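Local structure of cysteine protease-like virA (Shigella flexneri, 3EB8) at residues S22-E35 against H38-N51. The protein is a secreted virulence effector that promotes bacterial entry into epithelial cells and spread within and between them, and binds alpha-tubulin. Sequence-based numbering, arbitrary orientation.
Sequences SFSPSLSQDKMDGE and HANIDGISIRLCLN
Ala39 sets its methyl squarely over the centre of the Phe23 ring, CB lying 3.6 Å from the ring centroid in a CH-pi contact; so small a side chain lets the flat ring settle close to the strand. Ile46 CG2 meets the ring edge at Phe23 CZ (3.8 Å), and Leu48 CD1 packs against Phe23 CD2 at 3.6 Å, making this apolar end tight. Paired backbone bonds between Ser24 and His38 hold the short strand here. Beyond this apolar patch runs a polar network, buried at Ser26 and Glu35. His38 ND1 donates to Ser26 OG (2.9 Å) almost in the ring plane; the hydroxyl accepts from the imidazole and donates to the anti lone pair of Glu35 OE2 (2.7 Å). CG anti to the backbone N (chi1 175°) and an extended chain carry this carboxylate to Arg47, whose NH1 bridges to the syn lone pair of Glu35 OE1 at 2.9 Å. Met32 N also grips OE1, from above the carboxylate plane, while Ser45 OG steadies Arg47 NE. By contrast, Asp33 is exposed, its backbone O approaching Cys49 CB at 3.6 Å while its carboxylate leads away. Strands 24-25, 35-41 and 44-51 are the first three of a five-stranded antiparallel meander.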
ATOM      1  N   SER A  22      11.259  -5.640 -12.511  1.00 57.87           N
ATOM      2  CA  SER A  22      11.121  -5.039 -13.834  1.00 59.03           C
ATOM      3  C   SER A  22       9.684  -5.045 -14.373  1.00 60.10           C
ATOM      4  O   SER A  22       9.357  -4.288 -15.285  1.00 57.28           O
ATOM      5  CB  SER A  22      12.031  -5.779 -14.816  1.00 57.97           C
ATOM      6  OG  SER A  22      13.384  -5.409 -14.621  1.00 81.55           O
ATOM      7  N   PHE A  23       8.838  -5.908 -13.821  1.00 56.31           N
ATOM      8  CA  PHE A  23       7.478  -6.034 -14.306  1.00 56.31           C
ATOM      9  C   PHE A  23       6.617  -4.881 -13.809  1.00 66.61           C
ATOM     10  O   PHE A  23       6.619  -4.554 -12.620  1.00 59.00           O
ATOM     11  CB  PHE A  23       6.867  -7.390 -13.923  1.00 56.22           C
ATOM     12  CG  PHE A  23       7.289  -8.516 -14.823  1.00 57.23           C
ATOM     13  CD1 PHE A  23       8.431  -9.249 -14.550  1.00 57.56           C
ATOM     14  CD2 PHE A  23       6.555  -8.821 -15.964  1.00 58.04           C
ATOM     15  CE1 PHE A  23       8.841 -10.274 -15.395  1.00 61.90           C
ATOM     16  CE2 PHE A  23       6.948  -9.849 -16.818  1.00 59.13           C
ATOM     17  CZ  PHE A  23       8.088 -10.580 -16.535  1.00 63.78           C
ATOM     18  N   SER A  24       5.897  -4.257 -14.734  1.00 56.29           N
ATOM     19  CA  SER A  24       5.029  -3.135 -14.405  1.00 56.06           C
ATOM     20  C   SER A  24       3.650  -3.369 -14.983  1.00 56.47           C
ATOM     21  O   SER A  24       3.517  -4.031 -16.010  1.00 58.13           O
ATOM     22  CB  SER A  24       5.611  -1.839 -14.975  1.00 56.75           C
ATOM     23  OG  SER A  24       7.004  -1.758 -14.704  1.00 57.06           O
ATOM     24  N   PRO A  25       2.617  -2.827 -14.328  1.00 56.08           N
ATOM     25  CA  PRO A  25       1.245  -2.939 -14.836  1.00 56.64           C
ATOM     26  C   PRO A  25       1.168  -2.364 -16.239  1.00 58.00           C
ATOM     27  O   PRO A  25       1.832  -1.368 -16.536  1.00 58.39           O
ATOM     28  CB  PRO A  25       0.441  -2.052 -13.878  1.00 56.14           C
ATOM     29  CG  PRO A  25       1.263  -1.935 -12.670  1.00 55.08           C
ATOM     30  CD  PRO A  25       2.691  -2.017 -13.104  1.00 55.28           C
ATOM     31  N   SER A  26       0.381  -2.988 -17.100  1.00 58.89           N
ATOM     32  CA  SER A  26       0.214  -2.465 -18.442  1.00 60.38           C
ATOM     33  C   SER A  26      -1.048  -1.603 -18.531  1.00 61.11           C
ATOM     34  O   SER A  26      -2.164  -2.117 -18.530  1.00 63.91           O
ATOM     35  CB  SER A  26       0.184  -3.613 -19.441  1.00 61.27           C
ATOM     36  OG  SER A  26       1.438  -4.273 -19.435  1.00 60.84           O
ATOM     37  N   LEU A  27      -0.866  -0.288 -18.566  1.00 75.97           N
ATOM     38  CA  LEU A  27      -1.989   0.635 -18.675  1.00 81.18           C
ATOM     39  C   LEU A  27      -2.030   1.101 -20.115  1.00 88.23           C
ATOM     40  O   LEU A  27      -3.081   1.448 -20.650  1.00 88.01           O
ATOM     41  CB  LEU A  27      -1.778   1.834 -17.759  1.00 91.28           C
ATOM     42  CG  LEU A  27      -1.204   1.538 -16.372  1.00 96.12           C
ATOM     43  CD1 LEU A  27      -0.797   2.840 -15.677  1.00 98.01           C
ATOM     44  CD2 LEU A  27      -2.186   0.732 -15.521  1.00 78.69           C
ATOM     45  N   SER A  28      -0.846   1.102 -20.714  1.00 93.36           N
ATOM     46  CA  SER A  28      -0.635   1.376 -22.123  1.00 89.07           C
ATOM     47  C   SER A  28      -1.886   1.047 -22.931  1.00 87.49           C
ATOM     48  O   SER A  28      -2.590   0.081 -22.633  1.00 91.40           O
ATOM     49  CB  SER A  28       0.551   0.529 -22.609  1.00 95.13           C
ATOM     50  OG  SER A  28       1.272  -0.052 -21.513  1.00 80.53           O
ATOM     51  N   GLN A  29      -2.169   1.852 -23.947  1.00 85.75           N
ATOM     52  CA  GLN A  29      -3.292   1.576 -24.832  1.00 82.31           C
ATOM     53  C   GLN A  29      -2.885   0.601 -25.932  1.00 80.77           C
ATOM     54  O   GLN A  29      -3.734   0.029 -26.624  1.00 85.94           O
ATOM     55  CB  GLN A  29      -3.852   2.869 -25.437  1.00 86.52           C
ATOM     56  CG  GLN A  29      -4.904   3.561 -24.573  1.00 90.21           C
ATOM     57  CD  GLN A  29      -5.764   4.550 -25.360  1.00104.66           C
ATOM     58  OE1 GLN A  29      -6.970   4.347 -25.524  1.00111.62           O
ATOM     59  NE2 GLN A  29      -5.144   5.620 -25.855  1.00101.69           N
ATOM     60  N   ASP A  30      -1.581   0.404 -26.083  1.00 78.12           N
ATOM     61  CA  ASP A  30      -1.068  -0.459 -27.143  1.00 89.80           C
ATOM     62  C   ASP A  30      -0.420  -1.719 -26.558  1.00 90.37           C
ATOM     63  O   ASP A  30       0.645  -2.155 -26.991  1.00106.71           O
ATOM     64  CB  ASP A  30      -0.092   0.308 -28.053  1.00 90.13           C
ATOM     65  CG  ASP A  30       0.990   1.033 -27.266  1.00 98.03           C
ATOM     66  OD1 ASP A  30       1.203   0.672 -26.082  1.00109.16           O
ATOM     67  OD2 ASP A  30       1.616   1.965 -27.820  1.00 83.71           O
ATOM     68  N   LYS A  31      -1.079  -2.298 -25.569  1.00 80.90           N
ATOM     69  CA  LYS A  31      -0.653  -3.565 -24.997  1.00 71.09           C
ATOM     70  C   LYS A  31      -1.337  -4.703 -25.740  1.00 69.68           C
ATOM     71  O   LYS A  31      -2.325  -4.489 -26.445  1.00 75.94           O
ATOM     72  CB  LYS A  31      -1.031  -3.611 -23.514  1.00 67.80           C
ATOM     73  CG  LYS A  31      -2.524  -3.482 -23.257  1.00 67.09           C
ATOM     74  CD  LYS A  31      -2.783  -2.766 -21.944  1.00 73.67           C
ATOM     75  CE  LYS A  31      -4.235  -2.869 -21.524  1.00 73.56           C
ATOM     76  NZ  LYS A  31      -4.539  -4.236 -21.001  1.00 65.29           N
ATOM     77  N   MET A  32      -0.822  -5.915 -25.584  1.00 69.17           N
ATOM     78  CA  MET A  32      -1.465  -7.080 -26.178  1.00 70.46           C
ATOM     79  C   MET A  32      -2.847  -7.279 -25.589  1.00 70.50           C
ATOM     80  O   MET A  32      -3.220  -6.584 -24.649  1.00 69.33           O
ATOM     81  CB  MET A  32      -0.614  -8.321 -25.973  1.00 69.95           C
ATOM     82  CG  MET A  32       0.669  -8.270 -26.753  1.00 70.37           C
ATOM     83  SD  MET A  32       1.589  -9.783 -26.552  1.00 85.70           S
ATOM     84  CE  MET A  32       0.434 -10.978 -27.235  1.00100.19           C
ATOM     85  N   ASP A  33      -3.608  -8.217 -26.146  1.00 71.99           N
ATOM     86  CA  ASP A  33      -4.940  -8.511 -25.637  1.00 72.28           C
ATOM     87  C   ASP A  33      -4.847  -9.207 -24.289  1.00 70.51           C
ATOM     88  O   ASP A  33      -4.168 -10.219 -24.152  1.00 77.28           O
ATOM     89  CB  ASP A  33      -5.726  -9.389 -26.615  1.00105.08           C
ATOM     90  CG  ASP A  33      -6.207  -8.624 -27.837  1.00121.18           C
ATOM     91  OD1 ASP A  33      -5.467  -7.737 -28.319  1.00124.31           O
ATOM     92  OD2 ASP A  33      -7.325  -8.914 -28.318  1.00128.77           O
ATOM     93  N   GLY A  34      -5.533  -8.664 -23.294  1.00 69.46           N
ATOM     94  CA  GLY A  34      -5.549  -9.264 -21.976  1.00 67.91           C
ATOM     95  C   GLY A  34      -4.273  -9.028 -21.179  1.00 65.99           C
ATOM     96  O   GLY A  34      -4.154  -9.488 -20.045  1.00 64.72           O
ATOM     97  N   GLU A  35      -3.321  -8.306 -21.763  1.00 65.93           N
ATOM     98  CA  GLU A  35      -2.066  -8.000 -21.078  1.00 64.35           C
ATOM     99  C   GLU A  35      -2.277  -7.145 -19.832  1.00 62.82           C
ATOM    100  O   GLU A  35      -2.935  -6.106 -19.879  1.00 63.04           O
ATOM    101  CB  GLU A  35      -1.088  -7.301 -22.024  1.00 64.87           C
ATOM    102  CG  GLU A  35       0.182  -6.840 -21.362  1.00 63.48           C
ATOM    103  CD  GLU A  35       1.106  -6.126 -22.334  1.00 70.82           C
ATOM    104  OE1 GLU A  35       1.104  -6.494 -23.531  1.00 66.92           O
ATOM    105  OE2 GLU A  35       1.833  -5.196 -21.907  1.00 63.41           O
ATOM    106  N   HIS A  38       4.044  -6.007 -18.075  1.00 59.09           N
ATOM    107  CA  HIS A  38       5.106  -6.074 -19.063  1.00 59.93           C
ATOM    108  C   HIS A  38       6.457  -5.814 -18.426  1.00 59.32           C
ATOM    109  O   HIS A  38       6.566  -5.140 -17.404  1.00 58.41           O
ATOM    110  CB  HIS A  38       4.897  -5.023 -20.142  1.00 60.92           C
ATOM    111  CG  HIS A  38       5.029  -3.627 -19.629  1.00 60.48           C
ATOM    112  ND1 HIS A  38       3.958  -2.909 -19.154  1.00 60.22           N
ATOM    113  CD2 HIS A  38       6.115  -2.839 -19.477  1.00 60.39           C
ATOM    114  CE1 HIS A  38       4.377  -1.723 -18.753  1.00 60.04           C
ATOM    115  NE2 HIS A  38       5.679  -1.655 -18.937  1.00 65.43           N
ATOM    116  N   ALA A  39       7.493  -6.345 -19.055  1.00 59.98           N
ATOM    117  CA  ALA A  39       8.859  -6.060 -18.660  1.00 59.77           C
ATOM    118  C   ALA A  39       9.661  -5.857 -19.926  1.00 60.95           C
ATOM    119  O   ALA A  39       9.610  -6.651 -20.851  1.00 61.85           O
ATOM    120  CB  ALA A  39       9.431  -7.193 -17.836  1.00 59.41           C
ATOM    121  N   ASN A  40      10.371  -4.750 -19.985  1.00 70.07           N
ATOM    122  CA  ASN A  40      11.192  -4.455 -21.142  1.00 62.87           C
ATOM    123  C   ASN A  40      12.617  -4.408 -20.655  1.00 64.35           C
ATOM    124  O   ASN A  40      13.021  -3.479 -19.951  1.00 68.54           O
ATOM    125  CB  ASN A  40      10.779  -3.125 -21.784  1.00 68.70           C
ATOM    126  CG  ASN A  40       9.298  -3.094 -22.165  1.00 73.20           C
ATOM    127  OD1 ASN A  40       8.751  -4.098 -22.612  1.00 75.83           O
ATOM    128  ND2 ASN A  40       8.648  -1.942 -21.982  1.00 77.76           N
ATOM    129  N   ILE A  41      13.369  -5.443 -21.008  1.00 62.78           N
ATOM    130  CA  ILE A  41      14.771  -5.527 -20.638  1.00 63.02           C
ATOM    131  C   ILE A  41      15.687  -5.570 -21.853  1.00 66.65           C
ATOM    132  O   ILE A  41      15.784  -6.576 -22.545  1.00 65.09           O
ATOM    133  CB  ILE A  41      15.031  -6.715 -19.692  1.00 76.77           C
ATOM    134  CG1 ILE A  41      14.283  -6.465 -18.366  1.00 75.29           C
ATOM    135  CG2 ILE A  41      16.550  -6.917 -19.480  1.00 68.43           C
ATOM    136  CD1 ILE A  41      13.759  -7.714 -17.691  1.00 66.35           C
ATOM    137  N   ASP A  42      16.315  -4.432 -22.117  1.00 76.30           N
ATOM    138  CA  ASP A  42      17.405  -4.325 -23.073  1.00 89.92           C
ATOM    139  C   ASP A  42      17.144  -5.032 -24.391  1.00 86.37           C
ATOM    140  O   ASP A  42      17.957  -5.841 -24.839  1.00 97.47           O
ATOM    141  CB  ASP A  42      18.697  -4.833 -22.432  1.00118.73           C
ATOM    142  CG  ASP A  42      18.867  -4.336 -20.999  1.00140.37           C
ATOM    143  OD1 ASP A  42      18.468  -3.184 -20.704  1.00145.00           O
ATOM    144  OD2 ASP A  42      19.390  -5.103 -20.163  1.00145.94           O
ATOM    145  N   GLY A  43      16.019  -4.709 -25.019  1.00 67.30           N
ATOM    146  CA  GLY A  43      15.706  -5.229 -26.340  1.00 68.47           C
ATOM    147  C   GLY A  43      14.633  -6.302 -26.299  1.00 68.15           C
ATOM    148  O   GLY A  43      13.925  -6.559 -27.275  1.00 69.03           O
ATOM    149  N   ILE A  44      14.510  -6.938 -25.145  1.00 67.03           N
ATOM    150  CA  ILE A  44      13.516  -7.978 -24.965  1.00 66.77           C
ATOM    151  C   ILE A  44      12.308  -7.453 -24.195  1.00 71.71           C
ATOM    152  O   ILE A  44      12.394  -6.473 -23.452  1.00 73.72           O
ATOM    153  CB  ILE A  44      14.119  -9.188 -24.253  1.00 66.62           C
ATOM    154  CG1 ILE A  44      15.135  -9.851 -25.179  1.00 71.79           C
ATOM    155  CG2 ILE A  44      13.037 -10.169 -23.842  1.00 80.31           C
ATOM    156  CD1 ILE A  44      15.409 -11.269 -24.840  1.00 86.45           C
ATOM    157  N   SER A  45      11.172  -8.100 -24.397  1.00 65.77           N
ATOM    158  CA  SER A  45       9.962  -7.685 -23.735  1.00 64.85           C
ATOM    159  C   SER A  45       9.169  -8.908 -23.354  1.00 66.58           C
ATOM    160  O   SER A  45       9.027  -9.832 -24.146  1.00 66.77           O
ATOM    161  CB  SER A  45       9.131  -6.807 -24.656  1.00 65.61           C
ATOM    162  OG  SER A  45       7.995  -6.319 -23.972  1.00 71.18           O
ATOM    163  N   ILE A  46       8.665  -8.925 -22.130  1.00 63.50           N
ATOM    164  CA  ILE A  46       7.801 -10.000 -21.690  1.00 63.45           C
ATOM    165  C   ILE A  46       6.434  -9.400 -21.390  1.00 62.91           C
ATOM    166  O   ILE A  46       6.336  -8.372 -20.726  1.00 61.92           O
ATOM    167  CB  ILE A  46       8.368 -10.727 -20.447  1.00 62.67           C
ATOM    168  CG1 ILE A  46       9.750 -11.286 -20.742  1.00 63.40           C
ATOM    169  CG2 ILE A  46       7.485 -11.881 -20.053  1.00 66.39           C
ATOM    170  CD1 ILE A  46      10.877 -10.300 -20.536  1.00 62.94           C
ATOM    171  N   ARG A  47       5.387 -10.027 -21.905  1.00 63.76           N
ATOM    172  CA  ARG A  47       4.042  -9.572 -21.637  1.00 63.48           C
ATOM    173  C   ARG A  47       3.277 -10.673 -20.939  1.00 63.38           C
ATOM    174  O   ARG A  47       3.321 -11.834 -21.354  1.00 64.42           O
ATOM    175  CB  ARG A  47       3.335  -9.189 -22.932  1.00 64.89           C
ATOM    176  CG  ARG A  47       4.156  -8.319 -23.845  1.00 65.48           C
ATOM    177  CD  ARG A  47       4.511  -6.996 -23.193  1.00 64.38           C
ATOM    178  NE  ARG A  47       5.214  -6.138 -24.141  1.00 73.31           N
ATOM    179  CZ  ARG A  47       4.615  -5.449 -25.106  1.00 66.47           C
ATOM    180  NH1 ARG A  47       3.296  -5.509 -25.241  1.00 66.99           N
ATOM    181  NH2 ARG A  47       5.339  -4.699 -25.927  1.00 67.35           N
ATOM    182  N   LEU A  48       2.576 -10.312 -19.875  1.00 62.26           N
ATOM    183  CA  LEU A  48       1.759 -11.266 -19.152  1.00 62.21           C
ATOM    184  C   LEU A  48       0.302 -10.969 -19.436  1.00 62.73           C
ATOM    185  O   LEU A  48      -0.171  -9.865 -19.170  1.00 62.09           O
ATOM    186  CB  LEU A  48       2.022 -11.150 -17.663  1.00 60.68           C
ATOM    187  CG  LEU A  48       3.508 -11.146 -17.318  1.00 60.17           C
ATOM    188  CD1 LEU A  48       3.719 -10.955 -15.814  1.00 58.82           C
ATOM    189  CD2 LEU A  48       4.157 -12.418 -17.799  1.00 61.31           C
ATOM    190  N   CYS A  49      -0.409 -11.951 -19.980  1.00 64.10           N
ATOM    191  CA  CYS A  49      -1.789 -11.739 -20.376  1.00 64.98           C
ATOM    192  C   CYS A  49      -2.731 -12.710 -19.691  1.00 65.26           C
ATOM    193  O   CYS A  49      -2.374 -13.854 -19.424  1.00 65.62           O
ATOM    194  CB  CYS A  49      -1.935 -11.849 -21.895  1.00 66.86           C
ATOM    195  SG  CYS A  49      -0.831 -10.750 -22.794  1.00 66.84           S
ATOM    196  N   LEU A  50      -3.937 -12.229 -19.410  1.00 65.25           N
ATOM    197  CA  LEU A  50      -5.012 -13.050 -18.894  1.00 65.83           C
ATOM    198  C   LEU A  50      -6.087 -13.146 -19.958  1.00 67.80           C
ATOM    199  O   LEU A  50      -6.451 -12.146 -20.577  1.00 68.15           O
ATOM    200  CB  LEU A  50      -5.583 -12.429 -17.623  1.00 64.35           C
ATOM    201  CG  LEU A  50      -4.822 -12.830 -16.364  1.00 62.88           C
ATOM    202  CD1 LEU A  50      -4.995 -11.810 -15.265  1.00 65.42           C
ATOM    203  CD2 LEU A  50      -5.287 -14.199 -15.899  1.00 63.71           C
ATOM    204  N   ASN A  51      -6.573 -14.355 -20.186  1.00 69.32           N
ATOM    205  CA  ASN A  51      -7.702 -14.564 -21.074  1.00 71.43           C
ATOM    206  C   ASN A  51      -8.619 -15.588 -20.429  1.00 72.23           C
ATOM    207  O   ASN A  51      -8.232 -16.736 -20.219  1.00 77.00           O
ATOM    208  CB  ASN A  51      -7.221 -15.005 -22.456  1.00 73.22           C
ATOM    209  CG  ASN A  51      -6.165 -14.054 -23.029  1.00 94.33           C
ATOM    210  OD1 ASN A  51      -6.492 -12.969 -23.523  1.00 91.53           O
ATOM    211  ND2 ASN A  51      -4.892 -14.452 -22.949  1.00 92.44           N
TER